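Local coordinates for Alr1585 protein (Nostoc sp., PDB 5C2I) that probably uses hydrogen peroxide and its bound haem to oxidise dyes and other substrates, as a DyP-type (dye-decolorizing) peroxidase, at residues A[221-229]-A[309-317]; A[321-329]-A[428-437]. The protein carries 1 engineered substitution. All coordinates share one frame; numbering follows the deposited sequence.

Interaction 1: A[221-229]-A[309-317]; sequences NNCDFDKWD and TPTNNFNYD
Asn-313 and Asn-222 face each other between two loops beside the haem in the dimeric alpha+beta barrel fold of this DyP-type peroxidase, one after helix 212-221 and one before helix 330-334. Asparagine side chains make most of the polar links. The Asn-313 amide, with CG anti to the backbone N (chi1 -173°), works at both ends. ND2 donates to Asp-226 OD1 almost straight (176°), on the syn side of the carboxylate but tilted out of its plane. OD1 accepts from Lys-227 N at 2.9 Å. Using both donor and acceptor ends fixes the amide's orientation. Buried Asn-222 OD1 accepts from Asn-312 N at 2.7 Å. Asn-315 ND2 meets a lone pair of Lys-227 O at 2.9 Å, while its OD1 closes an Asx turn onto Asp-317 N.

Lys-227 CB rests on Phe-314 CA at 3.7 Å, and Trp-228 CB abuts Phe-314 O. Arg-337 makes cation-pi contacts with Trp-228 and Phe-314 and bonds to Asn-312 OD1. Cys-223 SG forms a disulfide with Cys-223 SG of a second subunit, covalently linking the chains.

One water donates to both Asn-313 OD1 and Trp-228 O; another accepts from Trp-228 NE1 at 2.8 Å and, weakly, from Asn-312 ND2.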
loop_
_atom_site.group_PDB
_atom_site.type_symbol
_atom_site.label_atom_id
_atom_site.label_comp_id
_atom_site.label_asym_id
_atom_site.label_seq_id
_atom_site.Cartn_x
_atom_site.Cartn_y
_atom_site.Cartn_z
ATOM N N ASN A 221 4.579 -29.387 -2.242
ATOM C CA ASN A 221 3.219 -28.787 -2.264
ATOM C C ASN A 221 2.163 -29.575 -2.997
ATOM O O ASN A 221 1.018 -29.193 -3.013
ATOM C CB ASN A 221 3.300 -27.354 -2.803
ATOM C CG ASN A 221 4.034 -26.439 -1.828
ATOM O OD1 ASN A 221 3.622 -26.308 -0.678
ATOM N ND2 ASN A 221 5.152 -25.901 -2.240
ATOM N N ASN A 222 2.564 -30.692 -3.583
ATOM C CA ASN A 222 1.661 -31.563 -4.302
ATOM C C ASN A 222 1.752 -33.009 -3.905
ATOM O O ASN A 222 1.640 -33.903 -4.766
ATOM C CB ASN A 222 1.798 -31.382 -5.815
ATOM C CG ASN A 222 1.253 -30.053 -6.283
ATOM O OD1 ASN A 222 0.041 -29.901 -6.365
ATOM N ND2 ASN A 222 2.101 -29.082 -6.517
ATOM N N CYS A 223 1.884 -33.252 -2.594
ATOM C CA CYS A 223 1.647 -34.566 -2.034
ATOM C C CYS A 223 2.579 -35.614 -2.654
ATOM O O CYS A 223 2.149 -36.735 -2.937
ATOM C CB CYS A 223 0.192 -34.995 -2.246
ATOM S SG CYS A 223 -1.029 -33.702 -1.807
ATOM N N ASP A 224 3.842 -35.237 -2.839
ATOM C CA ASP A 224 4.832 -36.121 -3.448
ATOM C C ASP A 224 4.453 -36.584 -4.887
ATOM O O ASP A 224 4.860 -37.675 -5.311
ATOM C CB ASP A 224 5.035 -37.332 -2.570
ATOM C CG ASP A 224 6.384 -38.046 -2.814
ATOM O OD1 ASP A 224 7.386 -37.436 -3.237
ATOM O OD2 ASP A 224 6.406 -39.273 -2.563
ATOM N N PHE A 225 3.690 -35.779 -5.587
ATOM C CA PHE A 225 3.238 -36.070 -7.000
ATOM C C PHE A 225 2.428 -37.355 -7.079
ATOM O O PHE A 225 2.506 -38.058 -8.068
ATOM C CB PHE A 225 4.458 -36.220 -7.956
ATOM C CG PHE A 225 5.334 -35.003 -8.063
ATOM C CD1 PHE A 225 4.826 -33.707 -7.981
ATOM C CD2 PHE A 225 6.703 -35.162 -8.324
ATOM C CE1 PHE A 225 5.685 -32.616 -8.091
ATOM C CE2 PHE A 225 7.552 -34.072 -8.430
ATOM C CZ PHE A 225 7.034 -32.788 -8.339
ATOM N N ASP A 226 1.695 -37.709 -6.031
ATOM C CA ASP A 226 1.036 -39.022 -6.028
ATOM C C ASP A 226 -0.136 -39.165 -7.016
ATOM O O ASP A 226 -0.551 -40.290 -7.280
ATOM C CB ASP A 226 0.708 -39.518 -4.625
ATOM C CG ASP A 226 -0.330 -38.723 -3.889
ATOM O OD1 ASP A 226 -1.063 -37.922 -4.437
ATOM O OD2 ASP A 226 -0.410 -38.984 -2.661
ATOM N N LYS A 227 -0.647 -38.072 -7.560
ATOM C CA LYS A 227 -1.690 -38.153 -8.609
ATOM C C LYS A 227 -1.249 -37.722 -10.014
ATOM O O LYS A 227 -1.888 -38.072 -11.018
ATOM C CB LYS A 227 -2.903 -37.300 -8.195
ATOM C CG LYS A 227 -3.569 -37.779 -6.913
ATOM C CD LYS A 227 -4.248 -39.127 -7.131
ATOM C CE LYS A 227 -4.606 -39.769 -5.789
ATOM N NZ LYS A 227 -5.751 -39.034 -5.222
ATOM N N TRP A 228 -0.197 -36.939 -10.102
ATOM C CA TRP A 228 0.289 -36.398 -11.370
ATOM C C TRP A 228 1.765 -36.088 -11.232
ATOM O O TRP A 228 2.162 -35.418 -10.274
ATOM C CB TRP A 228 -0.431 -35.094 -11.745
ATOM C CG TRP A 228 0.177 -34.350 -12.873
ATOM C CD1 TRP A 228 0.929 -33.190 -12.795
ATOM C CD2 TRP A 228 0.141 -34.695 -14.283
ATOM N NE1 TRP A 228 1.284 -32.781 -14.053
ATOM C CE2 TRP A 228 0.827 -33.681 -14.981
ATOM C CE3 TRP A 228 -0.461 -35.714 -15.015
ATOM C CZ2 TRP A 228 0.977 -33.689 -16.387
ATOM C CZ3 TRP A 228 -0.319 -35.711 -16.416
ATOM C CH2 TRP A 228 0.403 -34.734 -17.063
ATOM N N ASP A 229 2.563 -36.582 -12.178
ATOM C CA ASP A 229 3.992 -36.262 -12.257
ATOM C C ASP A 229 4.234 -35.119 -13.249
ATOM O O ASP A 229 4.156 -35.325 -14.452
ATOM C CB ASP A 229 4.760 -37.518 -12.686
ATOM C CG ASP A 229 6.268 -37.310 -12.750
ATOM O OD1 ASP A 229 6.753 -36.179 -12.475
ATOM O OD2 ASP A 229 6.960 -38.308 -13.054
ATOM N N THR A 309 -1.784 -20.845 -3.002
ATOM C CA THR A 309 -1.035 -21.784 -3.885
ATOM C C THR A 309 -1.951 -22.974 -4.252
ATOM O O THR A 309 -2.183 -23.879 -3.438
ATOM C CB THR A 309 0.250 -22.260 -3.188
ATOM O OG1 THR A 309 1.077 -21.100 -2.967
ATOM C CG2 THR A 309 1.031 -23.259 -4.037
ATOM N N PRO A 310 -2.550 -22.930 -5.439
ATOM C CA PRO A 310 -3.488 -23.972 -5.813
ATOM C C PRO A 310 -2.838 -25.326 -5.987
ATOM O O PRO A 310 -1.660 -25.426 -6.350
ATOM C CB PRO A 310 -4.013 -23.538 -7.188
ATOM C CG PRO A 310 -3.391 -22.210 -7.472
ATOM C CD PRO A 310 -2.290 -21.972 -6.517
ATOM N N THR A 311 -3.603 -26.368 -5.720
ATOM C CA THR A 311 -3.086 -27.697 -5.949
ATOM C C THR A 311 -2.982 -28.017 -7.451
ATOM O O THR A 311 -3.802 -27.556 -8.244
ATOM C CB THR A 311 -3.939 -28.768 -5.225
ATOM O OG1 THR A 311 -3.196 -29.991 -5.188
ATOM C CG2 THR A 311 -5.277 -29.004 -5.899
ATOM N N ASN A 312 -1.972 -28.821 -7.800
ATOM C CA ASN A 312 -1.865 -29.463 -9.108
ATOM C C ASN A 312 -1.887 -30.958 -9.043
ATOM O O ASN A 312 -1.639 -31.654 -10.059
ATOM C CB ASN A 312 -0.620 -28.975 -9.857
ATOM C CG ASN A 312 -0.783 -29.121 -11.367
ATOM O OD1 ASN A 312 -1.868 -28.900 -11.906
ATOM N ND2 ASN A 312 0.265 -29.538 -12.022
ATOM N N ASN A 313 -2.207 -31.470 -7.844
ATOM C CA ASN A 313 -2.066 -32.864 -7.618
ATOM C C ASN A 313 -3.386 -33.554 -7.887
ATOM O O ASN A 313 -4.116 -33.895 -6.974
ATOM C CB ASN A 313 -1.592 -33.178 -6.213
ATOM C CG ASN A 313 -1.284 -34.640 -6.045
ATOM O OD1 ASN A 313 -0.561 -35.228 -6.876
ATOM N ND2 ASN A 313 -1.770 -35.244 -4.954
ATOM N N PHE A 314 -3.676 -33.778 -9.160
ATOM C CA PHE A 314 -4.867 -34.482 -9.478
ATOM C C PHE A 314 -4.760 -35.080 -10.838
ATOM O O PHE A 314 -3.879 -34.721 -11.647
ATOM C CB PHE A 314 -6.086 -33.550 -9.420
ATOM C CG PHE A 314 -6.074 -32.441 -10.434
ATOM C CD1 PHE A 314 -5.420 -31.258 -10.188
ATOM C CD2 PHE A 314 -6.698 -32.606 -11.666
ATOM C CE1 PHE A 314 -5.379 -30.251 -11.142
ATOM C CE2 PHE A 314 -6.665 -31.609 -12.609
ATOM C CZ PHE A 314 -5.995 -30.411 -12.357
ATOM N N ASN A 315 -5.666 -36.013 -11.067
ATOM C CA ASN A 315 -5.857 -36.504 -12.405
ATOM C C ASN A 315 -7.377 -36.632 -12.531
ATOM O O ASN A 315 -8.125 -36.174 -11.658
ATOM C CB ASN A 315 -5.068 -37.801 -12.630
ATOM C CG ASN A 315 -5.408 -38.875 -11.617
ATOM O OD1 ASN A 315 -6.571 -39.144 -11.383
ATOM N ND2 ASN A 315 -4.409 -39.445 -10.965
ATOM N N TYR A 316 -7.844 -37.237 -13.599
ATOM C CA TYR A 316 -9.287 -37.317 -13.756
ATOM C C TYR A 316 -9.817 -38.758 -13.513
ATOM O O TYR A 316 -10.961 -39.092 -13.893
ATOM C CB TYR A 316 -9.638 -36.834 -15.146
ATOM C CG TYR A 316 -9.237 -35.383 -15.381
ATOM C CD1 TYR A 316 -9.832 -34.364 -14.659
ATOM C CD2 TYR A 316 -8.284 -35.034 -16.340
ATOM C CE1 TYR A 316 -9.482 -33.037 -14.874
ATOM C CE2 TYR A 316 -7.906 -33.696 -16.557
ATOM C CZ TYR A 316 -8.489 -32.711 -15.817
ATOM O OH TYR A 316 -8.121 -31.389 -16.029
ATOM N N ASP A 317 -9.021 -39.574 -12.819
ATOM C CA ASP A 317 -9.391 -40.962 -12.478
ATOM C C ASP A 317 -10.626 -41.052 -11.581
ATOM O O ASP A 317 -11.321 -42.055 -11.630
ATOM C CB ASP A 317 -8.221 -41.739 -11.814
ATOM C CG ASP A 317 -7.040 -42.004 -12.771
ATOM O OD1 ASP A 317 -7.040 -41.567 -13.938
ATOM O OD2 ASP A 317 -6.045 -42.625 -12.329
HETATM O O HOH W 1 -1.669 -29.710 -3.035
HETATM O O HOH W 2 0.804 -26.537 -5.324
HETATM O O HOH W 3 1.260 -33.732 -8.470
HETATM O O HOH W 4 2.149 -30.139 -14.622
#

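Interaction 2: A[321-329]-A[428-437]; sequences AATKCPFHS and QKWPKKWGEP
The imidazole of His-328 stands edge-on over the indole of Trp-430, a T-shaped (edge-to-face) pair with the planes 58° apart and the centroid of the imidazole 4.2 Å from that of the indole's six-membered ring. NE2 leads the edge, coming within 3.2 Å of Trp-430 CZ3. The two faces of the imidazole are covered as well: Pro-326 CB lies over one, and Gln-428 CB over the other, 3.6 Å from the ring centroid in a CH-pi contact. With chi1 at 66°, CG of His-328 sits between the backbone N and the carbonyl carbon, which folds the ring back over Pro-326, two residues earlier. In the ring plane, a water hydrogen-bonded to His-328 ND1 at 2.7 Å accepts from Lys-429 N.

Pro-326 CG and Pro-431 CD touch at 3.7 Å, leading from this aromatic end to the second ring contact. There the extended Lys-324 chain runs across one face of Trp-434, its CG in CH-pi contact 3.7 Å from the centroid of the six-membered ring. The polar ends look elsewhere, Lys-324 NZ to Gly-318 O and Trp-434 NE1 to Val-298 O. Replacing Trp-434 by an alanine is likely to leave the Lys-324 methylenes without their aromatic floor and Val-298 O without its indole donor.

The type II turn of residues 433-436 presents Gly-435 N to Thr-323 O at 2.9 Å, with the donor 54° above the carbonyl plane. Thr-323 OG1 lies 3.3 Å from Gly-435 CA, and its CG2 packs against Pro-437 CA. The strand 428-431 pairs with 439-442, so the loop 321-329 is packed against the first strand and turn of a small hairpin. With one direct hydrogen bond between the segments, their cohesion rests chiefly on ring faces and aliphatic carbons.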
loop_
_atom_site.group_PDB
_atom_site.type_symbol
_atom_site.label_atom_id
_atom_site.label_comp_id
_atom_site.label_asym_id
_atom_site.label_seq_id
_atom_site.Cartn_x
_atom_site.Cartn_y
_atom_site.Cartn_z
ATOM N N ALA A 321 -16.373 -40.169 -16.086
ATOM C CA ALA A 321 -17.495 -39.770 -16.925
ATOM C C ALA A 321 -17.536 -38.246 -17.149
ATOM O O ALA A 321 -18.484 -37.757 -17.769
ATOM C CB ALA A 321 -18.783 -40.261 -16.337
ATOM N N ALA A 322 -16.568 -37.519 -16.574
ATOM C CA ALA A 322 -16.450 -36.062 -16.745
ATOM C C ALA A 322 -17.747 -35.333 -16.374
ATOM O O ALA A 322 -18.140 -34.384 -17.056
ATOM C CB ALA A 322 -16.055 -35.735 -18.177
ATOM N N THR A 323 -18.358 -35.734 -15.261
ATOM C CA THR A 323 -19.483 -34.983 -14.697
ATOM C C THR A 323 -19.079 -33.939 -13.646
ATOM O O THR A 323 -19.928 -33.222 -13.155
ATOM C CB THR A 323 -20.534 -35.930 -14.071
ATOM O OG1 THR A 323 -19.977 -36.599 -12.950
ATOM C CG2 THR A 323 -21.000 -36.953 -15.118
ATOM N N LYS A 324 -17.780 -33.901 -13.281
ATOM C CA LYS A 324 -17.268 -32.874 -12.373
ATOM C C LYS A 324 -16.497 -31.829 -13.198
ATOM O O LYS A 324 -16.907 -30.658 -13.285
ATOM C CB LYS A 324 -16.430 -33.526 -11.255
ATOM C CG LYS A 324 -17.216 -34.535 -10.416
ATOM C CD LYS A 324 -16.273 -35.428 -9.627
ATOM C CE LYS A 324 -16.974 -36.344 -8.654
ATOM N NZ LYS A 324 -15.966 -37.288 -8.111
ATOM N N CYS A 325 -15.396 -32.256 -13.801
ATOM C CA CYS A 325 -14.703 -31.473 -14.827
ATOM C C CYS A 325 -15.082 -32.000 -16.202
ATOM O O CYS A 325 -14.665 -33.108 -16.593
ATOM C CB CYS A 325 -13.192 -31.553 -14.675
ATOM S SG CYS A 325 -12.345 -30.472 -15.870
ATOM N N PRO A 326 -15.884 -31.225 -16.948
ATOM C CA PRO A 326 -16.259 -31.678 -18.273
ATOM C C PRO A 326 -15.086 -31.970 -19.201
ATOM O O PRO A 326 -14.011 -31.363 -19.080
ATOM C CB PRO A 326 -17.076 -30.488 -18.825
ATOM C CG PRO A 326 -17.731 -29.938 -17.604
ATOM C CD PRO A 326 -16.613 -30.015 -16.565
ATOM N N PHE A 327 -15.312 -32.841 -20.209
ATOM C CA PHE A 327 -14.277 -33.085 -21.205
ATOM C C PHE A 327 -13.887 -31.832 -21.994
ATOM O O PHE A 327 -12.784 -31.731 -22.507
ATOM C CB PHE A 327 -14.742 -34.182 -22.184
ATOM C CG PHE A 327 -14.725 -35.582 -21.604
ATOM C CD1 PHE A 327 -13.546 -36.150 -21.167
ATOM C CD2 PHE A 327 -15.874 -36.382 -21.656
ATOM C CE1 PHE A 327 -13.518 -37.463 -20.689
ATOM C CE2 PHE A 327 -15.853 -37.693 -21.220
ATOM C CZ PHE A 327 -14.668 -38.238 -20.737
ATOM N N HIS A 328 -14.789 -30.875 -22.089
ATOM C CA HIS A 328 -14.478 -29.674 -22.836
ATOM C C HIS A 328 -13.702 -28.599 -22.076
ATOM O O HIS A 328 -13.265 -27.650 -22.700
ATOM C CB HIS A 328 -15.769 -29.055 -23.418
ATOM C CG HIS A 328 -16.700 -28.554 -22.360
ATOM N ND1 HIS A 328 -17.887 -29.166 -22.055
ATOM C CD2 HIS A 328 -16.602 -27.497 -21.528
ATOM C CE1 HIS A 328 -18.486 -28.504 -21.079
ATOM N NE2 HIS A 328 -17.722 -27.495 -20.739
ATOM N N SER A 329 -13.589 -28.710 -20.744
ATOM C CA SER A 329 -12.982 -27.669 -19.957
ATOM C C SER A 329 -11.546 -27.475 -20.411
ATOM O O SER A 329 -10.854 -28.443 -20.736
ATOM C CB SER A 329 -13.051 -27.990 -18.464
ATOM O OG SER A 329 -14.396 -28.158 -18.020
ATOM N N GLN A 428 -21.008 -27.008 -26.308
ATOM C CA GLN A 428 -20.596 -27.881 -25.198
ATOM C C GLN A 428 -21.799 -28.403 -24.441
ATOM O O GLN A 428 -22.895 -27.815 -24.475
ATOM C CB GLN A 428 -19.660 -27.124 -24.247
ATOM C CG GLN A 428 -18.377 -26.629 -24.894
ATOM C CD GLN A 428 -18.563 -25.316 -25.624
ATOM O OE1 GLN A 428 -19.451 -24.509 -25.299
ATOM N NE2 GLN A 428 -17.701 -25.073 -26.599
ATOM N N LYS A 429 -21.603 -29.531 -23.768
ATOM C CA LYS A 429 -22.609 -30.114 -22.877
ATOM C C LYS A 429 -22.148 -29.913 -21.446
ATOM O O LYS A 429 -21.059 -30.336 -21.095
ATOM C CB LYS A 429 -22.756 -31.605 -23.164
ATOM C CG LYS A 429 -23.339 -31.867 -24.551
ATOM C CD LYS A 429 -23.631 -33.338 -24.781
ATOM C CE LYS A 429 -22.372 -34.118 -25.031
ATOM N NZ LYS A 429 -22.709 -35.384 -25.720
ATOM N N TRP A 430 -22.977 -29.267 -20.646
ATOM C CA TRP A 430 -22.626 -28.835 -19.295
ATOM C C TRP A 430 -23.444 -29.618 -18.282
ATOM O O TRP A 430 -24.673 -29.748 -18.445
ATOM C CB TRP A 430 -22.903 -27.337 -19.169
ATOM C CG TRP A 430 -22.261 -26.554 -20.282
ATOM C CD1 TRP A 430 -22.719 -26.416 -21.553
ATOM C CD2 TRP A 430 -21.038 -25.814 -20.228
ATOM N NE1 TRP A 430 -21.886 -25.610 -22.289
ATOM C CE2 TRP A 430 -20.830 -25.249 -21.507
ATOM C CE3 TRP A 430 -20.097 -25.555 -19.219
ATOM C CZ2 TRP A 430 -19.709 -24.454 -21.802
ATOM C CZ3 TRP A 430 -19.009 -24.783 -19.504
ATOM C CH2 TRP A 430 -18.818 -24.225 -20.785
ATOM N N PRO A 431 -22.788 -30.148 -17.235
ATOM C CA PRO A 431 -23.549 -30.874 -16.223
ATOM C C PRO A 431 -24.432 -29.918 -15.423
ATOM O O PRO A 431 -23.968 -28.889 -14.970
ATOM C CB PRO A 431 -22.459 -31.521 -15.345
ATOM C CG PRO A 431 -21.208 -31.532 -16.211
ATOM C CD PRO A 431 -21.338 -30.232 -16.985
ATOM N N LYS A 432 -25.718 -30.226 -15.311
ATOM C CA LYS A 432 -26.610 -29.426 -14.503
ATOM C C LYS A 432 -26.208 -29.451 -13.032
ATOM O O LYS A 432 -26.298 -28.430 -12.338
ATOM C CB LYS A 432 -28.063 -29.914 -14.648
ATOM C CG LYS A 432 -28.620 -29.769 -16.043
ATOM C CD LYS A 432 -30.092 -30.168 -16.073
ATOM C CE LYS A 432 -30.578 -30.165 -17.502
ATOM N NZ LYS A 432 -32.028 -30.410 -17.607
ATOM N N LYS A 433 -25.841 -30.632 -12.538
ATOM C CA LYS A 433 -25.479 -30.816 -11.134
ATOM C C LYS A 433 -24.132 -31.514 -11.147
ATOM O O LYS A 433 -23.996 -32.581 -11.705
ATOM C CB LYS A 433 -26.515 -31.685 -10.405
ATOM C CG LYS A 433 -27.870 -31.002 -10.273
ATOM C CD LYS A 433 -27.801 -29.959 -9.134
ATOM C CE LYS A 433 -28.275 -30.523 -7.806
ATOM N NZ LYS A 433 -28.166 -29.515 -6.704
ATOM N N TRP A 434 -23.161 -30.869 -10.534
ATOM C CA TRP A 434 -21.822 -31.361 -10.432
ATOM C C TRP A 434 -21.819 -32.768 -9.889
ATOM O O TRP A 434 -22.447 -33.053 -8.909
ATOM C CB TRP A 434 -21.049 -30.421 -9.495
ATOM C CG TRP A 434 -19.588 -30.681 -9.335
ATOM C CD1 TRP A 434 -18.571 -30.097 -10.037
ATOM C CD2 TRP A 434 -18.977 -31.535 -8.373
ATOM N NE1 TRP A 434 -17.344 -30.513 -9.552
ATOM C CE2 TRP A 434 -17.564 -31.424 -8.554
ATOM C CE3 TRP A 434 -19.465 -32.401 -7.401
ATOM C CZ2 TRP A 434 -16.643 -32.149 -7.785
ATOM C CZ3 TRP A 434 -18.536 -33.126 -6.612
ATOM C CH2 TRP A 434 -17.133 -32.977 -6.825
ATOM N N GLY A 435 -21.124 -33.658 -10.577
ATOM C CA GLY A 435 -21.018 -35.042 -10.182
ATOM C C GLY A 435 -22.178 -35.927 -10.617
ATOM O O GLY A 435 -22.226 -37.077 -10.210
ATOM N N GLU A 436 -23.107 -35.394 -11.419
ATOM C CA GLU A 436 -24.277 -36.169 -11.901
ATOM C C GLU A 436 -24.339 -36.062 -13.422
ATOM O O GLU A 436 -23.864 -35.076 -13.970
ATOM C CB GLU A 436 -25.573 -35.627 -11.295
ATOM C CG GLU A 436 -25.619 -35.649 -9.780
ATOM C CD GLU A 436 -25.591 -37.046 -9.178
ATOM O OE1 GLU A 436 -25.889 -38.061 -9.874
ATOM O OE2 GLU A 436 -25.262 -37.148 -7.975
ATOM N N PRO A 437 -24.908 -37.083 -14.101
ATOM C CA PRO A 437 -24.690 -37.197 -15.547
ATOM C C PRO A 437 -25.510 -36.257 -16.439
ATOM O O PRO A 437 -25.073 -35.954 -17.553
ATOM C CB PRO A 437 -25.028 -38.678 -15.836
ATOM C CG PRO A 437 -25.945 -39.070 -14.733
ATOM C CD PRO A 437 -25.458 -38.326 -13.531
HETATM O O HOH W 5 -19.162 -30.893 -23.688
#

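Along the chain the contacts follow in series, 221-229 with 309-317 and then 321-329 with 428-437, their centres 21 Å apart. Segments 309-317 and 321-329 belong to the same long connection between helices 281-289 and 330-334; interaction 1 involves its middle and interaction 2 its end. The two also touch, Tyr-316 CE1 lying 4.0 Å from Cys-325 SG. Both sit on the same side of the chain's centre and outside the strands of the two five-stranded sheets. Interaction 1 lies close to the haem and reaches the second subunit, whereas interaction 2 lies farther from the haem and joins the connection to the small two-stranded hairpin.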